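Local structure of enoyl-CoA hydratase/isomerase family protein (Bacillus anthracis, 3KQF) at residues I144-A148 with G149-R153; R156-G159 with V160-K164; A175-A178 with K179-L183; V190-L193 with E194-A197. The protein probably catalyses the reversible hydration of 2-trans-enoyl-CoA thioesters to 3-hydroxyacyl-CoA, as enoyl-CoA hydratases of the crotonase superfamily do. All coordinates share one frame; numbering follows the deposited sequence.

Overall arrangement
The four contacts follow one another along the chain without overlap, each at an end of a helix in the crotonase fold. Interaction 1 starts helix 150-158, and interaction 2 turns that helix into helix 160-169; their centres are about 12 Å apart and both touch the second subunit. Interaction 3 closes helix 175-181, its centre again about 12 Å from that of interaction 2, which it meets through Ile158 on Tyr181, Gly182 and Leu183, and Arg162 on Tyr181. Interaction 4 stands apart, its centre about 28 Å from that of interaction 1 across the chain's centre, where helix 193-206 begins after strand 186-188, outermost in this chain's main sheet. The first three thus shape a helical region joined to other subunits; the fourth lies within one subunit.

Interaction 1 of 4, residues I144-A148 with G149-R153; sequences IIPGA and GGTQR
Pro146 and Thr151 meet at a slant, the proline ring set against the methyl branch of the threonine. Ring atom CD of Pro146 lies 3.8 Å from Thr151 CG2, and the same methyl is 3.7 Å from Pro146 O, so it touches both the ring and the carbonyl oxygen. Beside it, Pro146 CB rests 3.7 Å from Gly150 CA, close against a helix turn that carries no side chain there. Thr151 OG1 stands between its own backbone N and carbonyl carbon (chi1 69°), which sends the hydroxyl away from the proline while CG2 faces it. Gln152 NE2 donates to Thr151 OG1 at 2.9 Å, the hydroxyl oxygen lying close to the plane of the Gln152 amide, and the hydroxyl is also hydrogen-bonded to Glu234 of the second subunit. This is the Pro-Gly-Ala-Gly-Gly-Thr run familiar from crotonase-family hydratases, a loop that turns into helix 150-158. Gly149 is the N-cap, with a positive phi of 95° that glycine adopts easily, and its carbonyl oxygen accepts from the backbone N of both Gln152 and Arg153. Its own N is bonded to Glu234 of the second subunit, while Ala148 N and Gly150 N both hydrogen-bond to Glu119 OE2. Arg153 runs back past the turn with its chain extended from CG to NE, bringing NH1 to 3.2 Å from Ala148 O, which lies at the guanidinium edge. A water joins the same pair, donating a hydrogen bond to Ala148 O (2.9 Å) and accepting one from Arg153 NH1 (2.8 Å). At NE the guanidinium forms a salt bridge with Glu99 of helix 81-99.

Interaction 2 of 4, residues R156-G159 with V160-K164; sequences RLIG and VGRAK
Ile158, the last residue of helix 150-158, lays its CD1 methyl 3.5 Å from CG of Arg162, and the two side chains cross at about a right angle. A chi1 of 67° tucks CG1 of Ile158 in over the backbone, and from there CD1 extends onto the aliphatic base of the arginine. Its backbone continues the link through water: the molecule donates to Ile158 O at 2.9 Å and accepts from Arg162 N at 2.9 Å. Gly159 then serves two helices at once, leaving the first with a positive phi of 97° and standing as N-cap of the second. Its carbonyl oxygen takes the N-H of Ala163 at 3.2 Å (N-H...O angle 159°), the first-turn bond of helix 160-169, and Ala163 CB lies 3.3 Å from that same Gly159 O. Beyond its bends at chi2 and chi3, Arg162 carries its guanidinium away to a salt bridge with Glu165 and a cation-pi contact with Tyr181. The corner thus joins helices 150-158 and 160-169: Ala163 packs back on Leu154 and Pro155, Val160 meets Ile219 of the second subunit, and Arg162 reaches toward helix 175-181.

Interaction 3 of 4, residues A175-A178 with K179-L183; sequences AQEA and KEYGL
A Schellman motif ends the short helix 175-181, and Ala178 and Leu183 meet across it where the chain heads for strand 186-188. Two nested backbone bonds define the motif: Leu183 N gives to Ala178 O at 2.9 Å, spanning six residues, and inside that loop Gly182 N gives to Lys179 O at 3.2 Å. Gly182, with phi at 88°, makes the reversal. The apolar contact usual to this cap is present too, Ala178 CB lying 4.1 Å from Leu183 CD2. Leu183 CG swings opposite its backbone N (chi1 175°), and both its CB and its CD2 methyl come alongside the alanine. In the helix proper, Lys179 N bonds to Ala175 O and Glu180 N to Gln176 O. Tyr181 N donates to Glu177 O at 3.0 Å and makes a second, weak hydrogen bond to Ala178 O. That Glu177 oxygen also lies over one face of the tyrosine ring, 3.2 Å above its plane and offset toward the rim. Farther out, Glu177 CB comes to 4.1 Å from Tyr181 CE2, and the ring lies back along the preceding turn. The polar ends have partners elsewhere: Tyr181 OH with Arg171, Glu177 OE1 with Ser174 N, and Lys179 NZ with Glu180 of the third subunit. Around the cap, Ala178 and Leu183 pack on Leu135 of strand 134-136 and Ile173 of strand 173-174, while Leu183 also presses on Leu154, Leu157 and Ile158 of helix 150-158.

Interaction 4 of 4, residues V190-L193 with E194-A197; sequences VHLL and EEKA
Leu192 and Leu193 bury the most surface in this contact, which forms the opening turn of helix 193-206, just after strand 186-188, the outermost in this chain's main crotonase-fold sheet. Both leucines give their carbonyls to the turn. Lys196 N bonds to Leu192 O at 3.1 Å and Ala197 N to Leu193 O at 3.0 Å, and with these two bonds the regular helical pattern begins. At the two preceding N-H groups, waters complete the pattern. One accepts from Glu194 N at 2.9 Å and donates to Val190 O, while a second does the same between Glu195 N (2.9 Å) and His191 O, each inserted where a direct bond four residues back would otherwise run. Leu193 turns its side chain to the interior: a chi1 of 178° carries CG away from the backbone N, and the branch packs on Ile128, Val188 and Ala108 of the sheet. Ala197, one turn on, meets Ile128 and Ala108 as well, so the helix lies with this side on strands 105-109 and 126-130. Glu194, next along, points elsewhere and makes a salt bridge to Lys21 of strand 19-24. Leu192 takes the outer side, where its side chain runs alongside that of Glu195 in the same direction. With chi1 at 77° the extended Glu195 chain folds back along the leucine. CG of Glu195 comes to 3.7 Å from Leu192 O, and at its tip OE2 lies 3.2 Å from the Leu192 CD2 methyl.

Interaction 1 of 4, residues I144-A148 with G149-R153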
ATOM      1  N   ILE A 144      17.202   8.122 -18.216  1.00 14.01           N
ATOM      2  CA  ILE A 144      15.816   8.519 -18.484  1.00 14.51           C
ATOM      3  C   ILE A 144      14.981   8.076 -17.269  1.00 15.64           C
ATOM      4  O   ILE A 144      15.514   7.640 -16.249  1.00 17.26           O
ATOM      5  CB  ILE A 144      15.244   7.975 -19.840  1.00 14.30           C
ATOM      6  CG1 ILE A 144      15.181   6.442 -19.853  1.00 16.19           C
ATOM      7  CG2 ILE A 144      16.061   8.506 -21.029  1.00 16.28           C
ATOM      8  CD1 ILE A 144      14.676   5.835 -21.147  1.00 22.49           C
ATOM      9  N   ILE A 145      13.672   8.257 -17.337  1.00 17.38           N
ATOM     10  CA  ILE A 145      12.808   7.815 -16.253  1.00 15.89           C
ATOM     11  C   ILE A 145      11.712   6.957 -16.872  1.00 16.67           C
ATOM     12  O   ILE A 145      11.513   7.002 -18.106  1.00 15.95           O
ATOM     13  CB  ILE A 145      12.144   8.995 -15.480  1.00 16.37           C
ATOM     14  CG1 ILE A 145      11.125   9.746 -16.362  1.00 14.36           C
ATOM     15  CG2 ILE A 145      13.195   9.962 -14.894  1.00 16.93           C
ATOM     16  CD1 ILE A 145      10.315  10.739 -15.646  1.00 13.72           C
ATOM     17  N   PRO A 146      11.039   6.128 -16.047  1.00 17.39           N
ATOM     18  CA  PRO A 146       9.919   5.374 -16.622  1.00 18.62           C
ATOM     19  C   PRO A 146       8.914   6.399 -17.164  1.00 19.31           C
ATOM     20  O   PRO A 146       8.474   7.276 -16.426  1.00 21.13           O
ATOM     21  CB  PRO A 146       9.363   4.590 -15.432  1.00 19.36           C
ATOM     22  CG  PRO A 146      10.527   4.481 -14.452  1.00 18.08           C
ATOM     23  CD  PRO A 146      11.295   5.775 -14.638  1.00 17.62           C
ATOM     24  N   GLY A 147       8.598   6.322 -18.453  1.00 18.93           N
ATOM     25  CA  GLY A 147       7.702   7.295 -19.068  1.00 20.38           C
ATOM     26  C   GLY A 147       6.353   6.769 -19.478  1.00 20.82           C
ATOM     27  O   GLY A 147       5.545   7.508 -20.083  1.00 21.20           O
ATOM     28  N   ALA A 148       6.105   5.499 -19.156  1.00 20.08           N
ATOM     29  CA  ALA A 148       4.847   4.844 -19.463  1.00 19.10           C
ATOM     30  C   ALA A 148       4.160   4.335 -18.196  1.00 19.42           C
ATOM     31  O   ALA A 148       3.649   3.221 -18.168  1.00 20.85           O
ATOM     32  CB  ALA A 148       5.080   3.693 -20.450  1.00 18.69           C
ATOM     33  N   GLY A 149       4.197   5.147 -17.137  1.00 18.68           N
ATOM     34  CA  GLY A 149       3.510   4.848 -15.901  1.00 17.59           C
ATOM     35  C   GLY A 149       4.267   4.170 -14.786  1.00 17.73           C
ATOM     36  O   GLY A 149       3.742   4.054 -13.681  1.00 17.57           O
ATOM     37  N   GLY A 150       5.499   3.729 -15.035  1.00 15.75           N
ATOM     38  CA  GLY A 150       6.269   3.089 -13.980  1.00 16.55           C
ATOM     39  C   GLY A 150       6.417   3.897 -12.697  1.00 15.11           C
ATOM     40  O   GLY A 150       6.411   3.332 -11.608  1.00 15.33           O
ATOM     41  N   THR A 151       6.578   5.223 -12.801  1.00 14.34           N
ATOM     42  CA  THR A 151       6.735   6.043 -11.594  1.00 13.48           C
ATOM     43  C   THR A 151       5.427   6.194 -10.803  1.00 14.05           C
ATOM     44  O   THR A 151       5.440   6.634  -9.654  1.00 15.46           O
ATOM     45  CB  THR A 151       7.241   7.494 -11.916  1.00 14.29           C
ATOM     46  OG1 THR A 151       6.215   8.221 -12.586  1.00 16.59           O
ATOM     47  CG2 THR A 151       8.512   7.476 -12.759  1.00 16.00           C
ATOM     48  N   GLN A 152       4.310   5.905 -11.466  1.00 13.34           N
ATOM     49  CA  GLN A 152       2.965   6.016 -10.882  1.00 12.44           C
ATOM     50  C   GLN A 152       2.341   4.664 -10.496  1.00 13.50           C
ATOM     51  O   GLN A 152       1.839   4.502  -9.375  1.00 12.72           O
ATOM     52  CB  GLN A 152       2.070   6.728 -11.884  1.00 12.96           C
ATOM     53  CG  GLN A 152       2.632   8.088 -12.292  1.00 13.59           C
ATOM     54  CD  GLN A 152       2.895   8.940 -11.083  1.00  9.67           C
ATOM     55  OE1 GLN A 152       1.975   9.173 -10.274  1.00 14.57           O
ATOM     56  NE2 GLN A 152       4.152   9.403 -10.923  1.00 13.68           N
ATOM     57  N   ARG A 153       2.359   3.680 -11.398  1.00 12.99           N
ATOM     58  CA  ARG A 153       1.766   2.379 -11.085  1.00 13.14           C
ATOM     59  C   ARG A 153       2.586   1.541 -10.098  1.00 14.27           C
ATOM     60  O   ARG A 153       2.016   0.788  -9.310  1.00 13.99           O
ATOM     61  CB  ARG A 153       1.481   1.571 -12.365  1.00 13.58           C
ATOM     62  CG  ARG A 153       0.511   2.293 -13.334  1.00 14.24           C
ATOM     63  CD  ARG A 153       0.060   1.401 -14.492  1.00 16.27           C
ATOM     64  NE  ARG A 153      -0.880   2.094 -15.362  1.00 17.18           N
ATOM     65  CZ  ARG A 153      -0.553   2.774 -16.462  1.00 17.90           C
ATOM     66  NH1 ARG A 153       0.706   2.852 -16.870  1.00 18.65           N
ATOM     67  NH2 ARG A 153      -1.499   3.397 -17.161  1.00 19.99           N
TER
HETATM   68  O   HOH W   1       2.845   1.224 -16.274  1.00 18.45           O

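Interaction 2 of 4, residues R156-G159 with V160-K164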
ATOM      1  N   ARG A 156       1.996   2.692  -6.420  1.00 14.22           N
ATOM      2  CA  ARG A 156       0.626   2.421  -6.087  1.00 14.61           C
ATOM      3  C   ARG A 156       0.449   0.943  -5.738  1.00 14.12           C
ATOM      4  O   ARG A 156      -0.301   0.614  -4.815  1.00 16.89           O
ATOM      5  CB  ARG A 156      -0.328   2.853  -7.203  1.00 14.85           C
ATOM      6  CG  ARG A 156      -0.554   4.349  -7.208  1.00 15.94           C
ATOM      7  CD  ARG A 156      -1.378   4.794  -8.364  1.00 13.40           C
ATOM      8  NE  ARG A 156      -1.730   6.218  -8.239  1.00 15.12           N
ATOM      9  CZ  ARG A 156      -0.900   7.229  -8.472  1.00 16.72           C
ATOM     10  NH1 ARG A 156       0.351   7.025  -8.867  1.00 17.00           N
ATOM     11  NH2 ARG A 156      -1.328   8.475  -8.327  1.00 17.19           N
ATOM     12  N   LEU A 157       1.206   0.076  -6.391  1.00 12.80           N
ATOM     13  CA  LEU A 157       1.086  -1.381  -6.130  1.00 13.51           C
ATOM     14  C   LEU A 157       1.880  -1.887  -4.930  1.00 14.13           C
ATOM     15  O   LEU A 157       1.352  -2.655  -4.105  1.00 15.23           O
ATOM     16  CB  LEU A 157       1.491  -2.188  -7.375  1.00 12.37           C
ATOM     17  CG  LEU A 157       1.327  -3.720  -7.315  1.00 13.40           C
ATOM     18  CD1 LEU A 157      -0.134  -4.051  -7.114  1.00 13.08           C
ATOM     19  CD2 LEU A 157       1.858  -4.345  -8.578  1.00 15.55           C
ATOM     20  N   ILE A 158       3.142  -1.475  -4.829  1.00 13.94           N
ATOM     21  CA  ILE A 158       4.032  -1.998  -3.803  1.00 14.67           C
ATOM     22  C   ILE A 158       4.507  -1.006  -2.731  1.00 15.38           C
ATOM     23  O   ILE A 158       5.334  -1.353  -1.872  1.00 15.79           O
ATOM     24  CB  ILE A 158       5.255  -2.674  -4.443  1.00 14.56           C
ATOM     25  CG1 ILE A 158       6.155  -1.666  -5.170  1.00 17.44           C
ATOM     26  CG2 ILE A 158       4.810  -3.792  -5.396  1.00 15.54           C
ATOM     27  CD1 ILE A 158       7.436  -2.307  -5.725  1.00 14.21           C
ATOM     28  N   GLY A 159       4.009   0.218  -2.790  1.00 14.75           N
ATOM     29  CA  GLY A 159       4.343   1.231  -1.784  1.00 14.50           C
ATOM     30  C   GLY A 159       5.461   2.123  -2.278  1.00 13.08           C
ATOM     31  O   GLY A 159       6.307   1.692  -3.092  1.00 13.64           O
ATOM     32  N   VAL A 160       5.494   3.351  -1.753  1.00 14.75           N
ATOM     33  CA  VAL A 160       6.428   4.353  -2.224  1.00 14.00           C
ATOM     34  C   VAL A 160       7.909   4.030  -1.959  1.00 13.22           C
ATOM     35  O   VAL A 160       8.729   4.237  -2.831  1.00 13.13           O
ATOM     36  CB  VAL A 160       6.064   5.763  -1.713  1.00 14.80           C
ATOM     37  CG1 VAL A 160       6.082   5.841  -0.192  1.00 14.89           C
ATOM     38  CG2 VAL A 160       7.024   6.825  -2.315  1.00 18.51           C
ATOM     39  N   GLY A 161       8.205   3.456  -0.795  1.00 12.49           N
ATOM     40  CA  GLY A 161       9.588   3.136  -0.395  1.00 11.64           C
ATOM     41  C   GLY A 161      10.277   2.142  -1.311  1.00 13.69           C
ATOM     42  O   GLY A 161      11.390   2.367  -1.781  1.00 14.69           O
ATOM     43  N   ARG A 162       9.631   1.007  -1.524  1.00 14.04           N
ATOM     44  CA  ARG A 162      10.149  -0.006  -2.411  1.00 14.91           C
ATOM     45  C   ARG A 162      10.208   0.469  -3.865  1.00 14.02           C
ATOM     46  O   ARG A 162      11.172   0.185  -4.587  1.00 14.23           O
ATOM     47  CB  ARG A 162       9.311  -1.287  -2.294  1.00 14.73           C
ATOM     48  CG  ARG A 162       9.816  -2.409  -3.175  1.00 17.29           C
ATOM     49  CD  ARG A 162      11.186  -2.887  -2.736  1.00 16.61           C
ATOM     50  NE  ARG A 162      11.133  -3.476  -1.400  1.00 17.60           N
ATOM     51  CZ  ARG A 162      12.194  -3.777  -0.660  1.00 18.57           C
ATOM     52  NH1 ARG A 162      13.419  -3.475  -1.073  1.00 15.55           N
ATOM     53  NH2 ARG A 162      12.020  -4.337   0.534  1.00 17.17           N
ATOM     54  N   ALA A 163       9.178   1.178  -4.312  1.00 14.25           N
ATOM     55  CA  ALA A 163       9.171   1.720  -5.669  1.00 14.42           C
ATOM     56  C   ALA A 163      10.356   2.655  -5.887  1.00 14.15           C
ATOM     57  O   ALA A 163      10.949   2.656  -6.954  1.00 14.13           O
ATOM     58  CB  ALA A 163       7.864   2.466  -5.947  1.00 14.06           C
ATOM     59  N   LYS A 164      10.665   3.474  -4.881  1.00 15.25           N
ATOM     60  CA  LYS A 164      11.768   4.421  -4.980  1.00 14.35           C
ATOM     61  C   LYS A 164      13.115   3.713  -5.065  1.00 13.98           C
ATOM     62  O   LYS A 164      13.936   4.047  -5.916  1.00 13.11           O
ATOM     63  CB  LYS A 164      11.753   5.407  -3.807  1.00 14.82           C
ATOM     64  CG  LYS A 164      10.738   6.517  -3.972  1.00 15.85           C
ATOM     65  CD  LYS A 164      10.706   7.442  -2.768  1.00 13.03           C
ATOM     66  CE  LYS A 164       9.929   8.727  -3.125  1.00 15.37           C
ATOM     67  NZ  LYS A 164       9.974   9.738  -2.040  1.00 16.95           N
TER
HETATM   68  O   HOH W   2       7.084   0.330  -0.261  1.00 13.82           O

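Interaction 3 of 4, residues A175-A178 with K179-L183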
ATOM      1  N   ALA A 175      11.944 -13.197  -9.800  1.00 17.73           N
ATOM      2  CA  ALA A 175      10.503 -13.381  -9.660  1.00 18.34           C
ATOM      3  C   ALA A 175      10.136 -13.558  -8.183  1.00 17.95           C
ATOM      4  O   ALA A 175       9.085 -13.102  -7.737  1.00 17.24           O
ATOM      5  CB  ALA A 175      10.069 -14.594 -10.459  1.00 18.15           C
ATOM      6  N   GLN A 176      11.021 -14.233  -7.448  1.00 19.12           N
ATOM      7  CA  GLN A 176      10.851 -14.527  -6.025  1.00 19.07           C
ATOM      8  C   GLN A 176      10.828 -13.245  -5.213  1.00 18.78           C
ATOM      9  O   GLN A 176       9.989 -13.082  -4.313  1.00 17.65           O
ATOM     10  CB  GLN A 176      11.988 -15.446  -5.523  1.00 20.40           C
ATOM     11  CG  GLN A 176      11.950 -16.880  -6.041  1.00 23.64           C
ATOM     12  CD  GLN A 176      12.241 -17.049  -7.547  1.00 28.74           C
ATOM     13  OE1 GLN A 176      12.916 -16.227  -8.178  1.00 30.12           O
ATOM     14  NE2 GLN A 176      11.759 -18.157  -8.109  1.00 30.74           N
ATOM     15  N   GLU A 177      11.754 -12.339  -5.537  1.00 16.70           N
ATOM     16  CA  GLU A 177      11.841 -11.050  -4.887  1.00 16.37           C
ATOM     17  C   GLU A 177      10.617 -10.236  -5.238  1.00 16.61           C
ATOM     18  O   GLU A 177      10.020  -9.595  -4.374  1.00 16.90           O
ATOM     19  CB  GLU A 177      13.134 -10.317  -5.282  1.00 16.20           C
ATOM     20  CG  GLU A 177      14.380 -10.986  -4.692  1.00 21.23           C
ATOM     21  CD  GLU A 177      15.708 -10.468  -5.231  1.00 25.09           C
ATOM     22  OE1 GLU A 177      15.778  -9.996  -6.378  1.00 22.66           O
ATOM     23  OE2 GLU A 177      16.718 -10.626  -4.514  1.00 31.50           O
ATOM     24  N   ALA A 178      10.227 -10.268  -6.509  1.00 14.85           N
ATOM     25  CA  ALA A 178       9.020  -9.559  -6.940  1.00 14.61           C
ATOM     26  C   ALA A 178       7.804 -10.025  -6.132  1.00 14.38           C
ATOM     27  O   ALA A 178       6.966  -9.204  -5.742  1.00 15.98           O
ATOM     28  CB  ALA A 178       8.774  -9.770  -8.404  1.00 13.66           C
ATOM     29  N   LYS A 179       7.697 -11.336  -5.908  1.00 14.17           N
ATOM     30  CA  LYS A 179       6.580 -11.893  -5.138  1.00 15.75           C
ATOM     31  C   LYS A 179       6.613 -11.387  -3.697  1.00 15.36           C
ATOM     32  O   LYS A 179       5.587 -11.005  -3.153  1.00 17.31           O
ATOM     33  CB  LYS A 179       6.575 -13.416  -5.130  1.00 16.85           C
ATOM     34  CG  LYS A 179       5.196 -13.955  -4.731  1.00 21.75           C
ATOM     35  CD  LYS A 179       5.178 -15.410  -4.382  1.00 28.87           C
ATOM     36  CE  LYS A 179       3.726 -15.844  -4.146  1.00 31.57           C
ATOM     37  NZ  LYS A 179       2.958 -14.819  -3.353  1.00 32.51           N
ATOM     38  N   GLU A 180       7.798 -11.379  -3.095  1.00 15.09           N
ATOM     39  CA  GLU A 180       7.972 -10.890  -1.730  1.00 17.04           C
ATOM     40  C   GLU A 180       7.531  -9.422  -1.607  1.00 17.18           C
ATOM     41  O   GLU A 180       6.914  -9.039  -0.606  1.00 16.68           O
ATOM     42  CB  GLU A 180       9.449 -11.042  -1.331  1.00 17.48           C
ATOM     43  CG  GLU A 180       9.810 -10.581   0.070  1.00 23.14           C
ATOM     44  CD  GLU A 180      11.276 -10.892   0.435  1.00 31.86           C
ATOM     45  OE1 GLU A 180      12.055 -11.311  -0.454  1.00 37.48           O
ATOM     46  OE2 GLU A 180      11.649 -10.718   1.617  1.00 37.24           O
ATOM     47  N   TYR A 181       7.805  -8.622  -2.631  1.00 15.96           N
ATOM     48  CA  TYR A 181       7.468  -7.193  -2.571  1.00 15.66           C
ATOM     49  C   TYR A 181       6.021  -6.874  -2.943  1.00 17.04           C
ATOM     50  O   TYR A 181       5.570  -5.733  -2.768  1.00 16.79           O
ATOM     51  CB  TYR A 181       8.369  -6.368  -3.467  1.00 17.40           C
ATOM     52  CG  TYR A 181       9.867  -6.573  -3.304  1.00 14.80           C
ATOM     53  CD1 TYR A 181      10.431  -6.868  -2.078  1.00 18.95           C
ATOM     54  CD2 TYR A 181      10.718  -6.355  -4.383  1.00 17.52           C
ATOM     55  CE1 TYR A 181      11.814  -7.017  -1.940  1.00 17.42           C
ATOM     56  CE2 TYR A 181      12.108  -6.498  -4.252  1.00 18.44           C
ATOM     57  CZ  TYR A 181      12.642  -6.827  -3.041  1.00 17.52           C
ATOM     58  OH  TYR A 181      14.025  -6.968  -2.921  1.00 23.56           O
ATOM     59  N   GLY A 182       5.316  -7.866  -3.476  1.00 16.79           N
ATOM     60  CA  GLY A 182       3.921  -7.678  -3.909  1.00 17.40           C
ATOM     61  C   GLY A 182       3.775  -7.183  -5.344  1.00 16.36           C
ATOM     62  O   GLY A 182       2.667  -6.770  -5.767  1.00 16.21           O
ATOM     63  N   LEU A 183       4.870  -7.239  -6.108  1.00 15.73           N
ATOM     64  CA  LEU A 183       4.888  -6.824  -7.512  1.00 16.04           C
ATOM     65  C   LEU A 183       4.225  -7.886  -8.393  1.00 14.84           C
ATOM     66  O   LEU A 183       3.586  -7.547  -9.375  1.00 16.06           O
ATOM     67  CB  LEU A 183       6.324  -6.521  -7.990  1.00 15.51           C
ATOM     68  CG  LEU A 183       6.538  -6.174  -9.468  1.00 17.50           C
ATOM     69  CD1 LEU A 183       5.725  -4.918  -9.934  1.00 18.27           C
ATOM     70  CD2 LEU A 183       8.028  -5.973  -9.713  1.00 21.51           C
TER

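Interaction 4 of 4, residues V190-L193 with E194-A197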
ATOM      1  N   VAL A 190       8.375 -21.966 -15.360  1.00 18.66           N
ATOM      2  CA  VAL A 190       8.113 -21.442 -16.717  1.00 19.73           C
ATOM      3  C   VAL A 190       7.326 -22.428 -17.589  1.00 20.78           C
ATOM      4  O   VAL A 190       6.423 -22.032 -18.333  1.00 19.79           O
ATOM      5  CB  VAL A 190       9.411 -20.987 -17.443  1.00 21.40           C
ATOM      6  CG1 VAL A 190      10.237 -22.199 -17.896  1.00 20.98           C
ATOM      7  CG2 VAL A 190       9.074 -20.092 -18.634  1.00 19.77           C
ATOM      8  N   HIS A 191       7.620 -23.719 -17.454  1.00 19.90           N
ATOM      9  CA  HIS A 191       6.928 -24.722 -18.246  1.00 21.43           C
ATOM     10  C   HIS A 191       5.445 -24.862 -17.867  1.00 20.37           C
ATOM     11  O   HIS A 191       4.680 -25.446 -18.625  1.00 20.58           O
ATOM     12  CB  HIS A 191       7.664 -26.064 -18.203  1.00 21.68           C
ATOM     13  CG  HIS A 191       7.834 -26.621 -16.828  1.00 27.45           C
ATOM     14  ND1 HIS A 191       8.819 -26.184 -15.967  1.00 31.65           N
ATOM     15  CD2 HIS A 191       7.162 -27.594 -16.168  1.00 32.11           C
ATOM     16  CE1 HIS A 191       8.740 -26.858 -14.835  1.00 32.72           C
ATOM     17  NE2 HIS A 191       7.742 -27.716 -14.927  1.00 33.88           N
ATOM     18  N   LEU A 192       5.045 -24.305 -16.718  1.00 18.62           N
ATOM     19  CA  LEU A 192       3.651 -24.336 -16.271  1.00 18.26           C
ATOM     20  C   LEU A 192       2.962 -22.955 -16.302  1.00 17.26           C
ATOM     21  O   LEU A 192       1.804 -22.810 -15.900  1.00 17.04           O
ATOM     22  CB  LEU A 192       3.576 -24.923 -14.857  1.00 18.66           C
ATOM     23  CG  LEU A 192       3.944 -26.416 -14.796  1.00 21.29           C
ATOM     24  CD1 LEU A 192       3.958 -26.950 -13.369  1.00 24.92           C
ATOM     25  CD2 LEU A 192       2.996 -27.245 -15.668  1.00 23.89           C
ATOM     26  N   LEU A 193       3.663 -21.946 -16.791  1.00 15.99           N
ATOM     27  CA  LEU A 193       3.114 -20.585 -16.795  1.00 14.89           C
ATOM     28  C   LEU A 193       1.829 -20.468 -17.613  1.00 15.78           C
ATOM     29  O   LEU A 193       0.841 -19.907 -17.159  1.00 15.04           O
ATOM     30  CB  LEU A 193       4.165 -19.617 -17.311  1.00 15.24           C
ATOM     31  CG  LEU A 193       3.753 -18.156 -17.429  1.00 15.03           C
ATOM     32  CD1 LEU A 193       3.250 -17.623 -16.083  1.00 17.63           C
ATOM     33  CD2 LEU A 193       4.904 -17.347 -17.934  1.00 18.35           C
ATOM     34  N   GLU A 194       1.830 -21.029 -18.808  1.00 17.21           N
ATOM     35  CA  GLU A 194       0.654 -20.941 -19.656  1.00 19.23           C
ATOM     36  C   GLU A 194      -0.578 -21.602 -19.041  1.00 18.58           C
ATOM     37  O   GLU A 194      -1.654 -21.008 -19.052  1.00 17.41           O
ATOM     38  CB  GLU A 194       0.935 -21.544 -21.028  1.00 21.47           C
ATOM     39  CG  GLU A 194      -0.117 -21.165 -22.052  1.00 26.97           C
ATOM     40  CD  GLU A 194       0.258 -21.605 -23.448  1.00 32.79           C
ATOM     41  OE1 GLU A 194       0.399 -22.824 -23.677  1.00 34.74           O
ATOM     42  OE2 GLU A 194       0.383 -20.719 -24.318  1.00 37.63           O
ATOM     43  N   GLU A 195      -0.449 -22.818 -18.504  1.00 17.82           N
ATOM     44  CA  GLU A 195      -1.639 -23.471 -17.939  1.00 18.57           C
ATOM     45  C   GLU A 195      -2.128 -22.754 -16.678  1.00 16.00           C
ATOM     46  O   GLU A 195      -3.321 -22.663 -16.462  1.00 14.37           O
ATOM     47  CB  GLU A 195      -1.494 -24.996 -17.719  1.00 19.88           C
ATOM     48  CG  GLU A 195      -0.706 -25.469 -16.518  1.00 26.84           C
ATOM     49  CD  GLU A 195      -0.866 -26.987 -16.282  1.00 34.44           C
ATOM     50  OE1 GLU A 195      -1.719 -27.621 -16.953  1.00 38.46           O
ATOM     51  OE2 GLU A 195      -0.156 -27.539 -15.414  1.00 40.22           O
ATOM     52  N   LYS A 196      -1.216 -22.222 -15.870  1.00 15.54           N
ATOM     53  CA  LYS A 196      -1.619 -21.483 -14.667  1.00 17.04           C
ATOM     54  C   LYS A 196      -2.428 -20.215 -15.048  1.00 16.91           C
ATOM     55  O   LYS A 196      -3.441 -19.889 -14.409  1.00 14.66           O
ATOM     56  CB  LYS A 196      -0.393 -21.089 -13.850  1.00 17.81           C
ATOM     57  CG  LYS A 196      -0.697 -20.352 -12.513  1.00 22.09           C
ATOM     58  CD  LYS A 196      -1.391 -21.270 -11.510  1.00 29.83           C
ATOM     59  CE  LYS A 196      -1.523 -20.612 -10.140  1.00 35.64           C
ATOM     60  NZ  LYS A 196      -2.152 -21.527  -9.143  1.00 38.39           N
ATOM     61  N   ALA A 197      -1.960 -19.477 -16.059  1.00 15.59           N
ATOM     62  CA  ALA A 197      -2.676 -18.274 -16.504  1.00 16.39           C
ATOM     63  C   ALA A 197      -4.042 -18.640 -17.077  1.00 15.60           C
ATOM     64  O   ALA A 197      -5.030 -17.959 -16.828  1.00 17.34           O
ATOM     65  CB  ALA A 197      -1.859 -17.498 -17.543  1.00 16.75           C
TER
HETATM   66  O   HOH W   3       4.080 -22.218 -20.133  1.00 15.12           O
HETATM   67  O   HOH W   4       1.654 -24.781 -18.976  1.00 22.36           O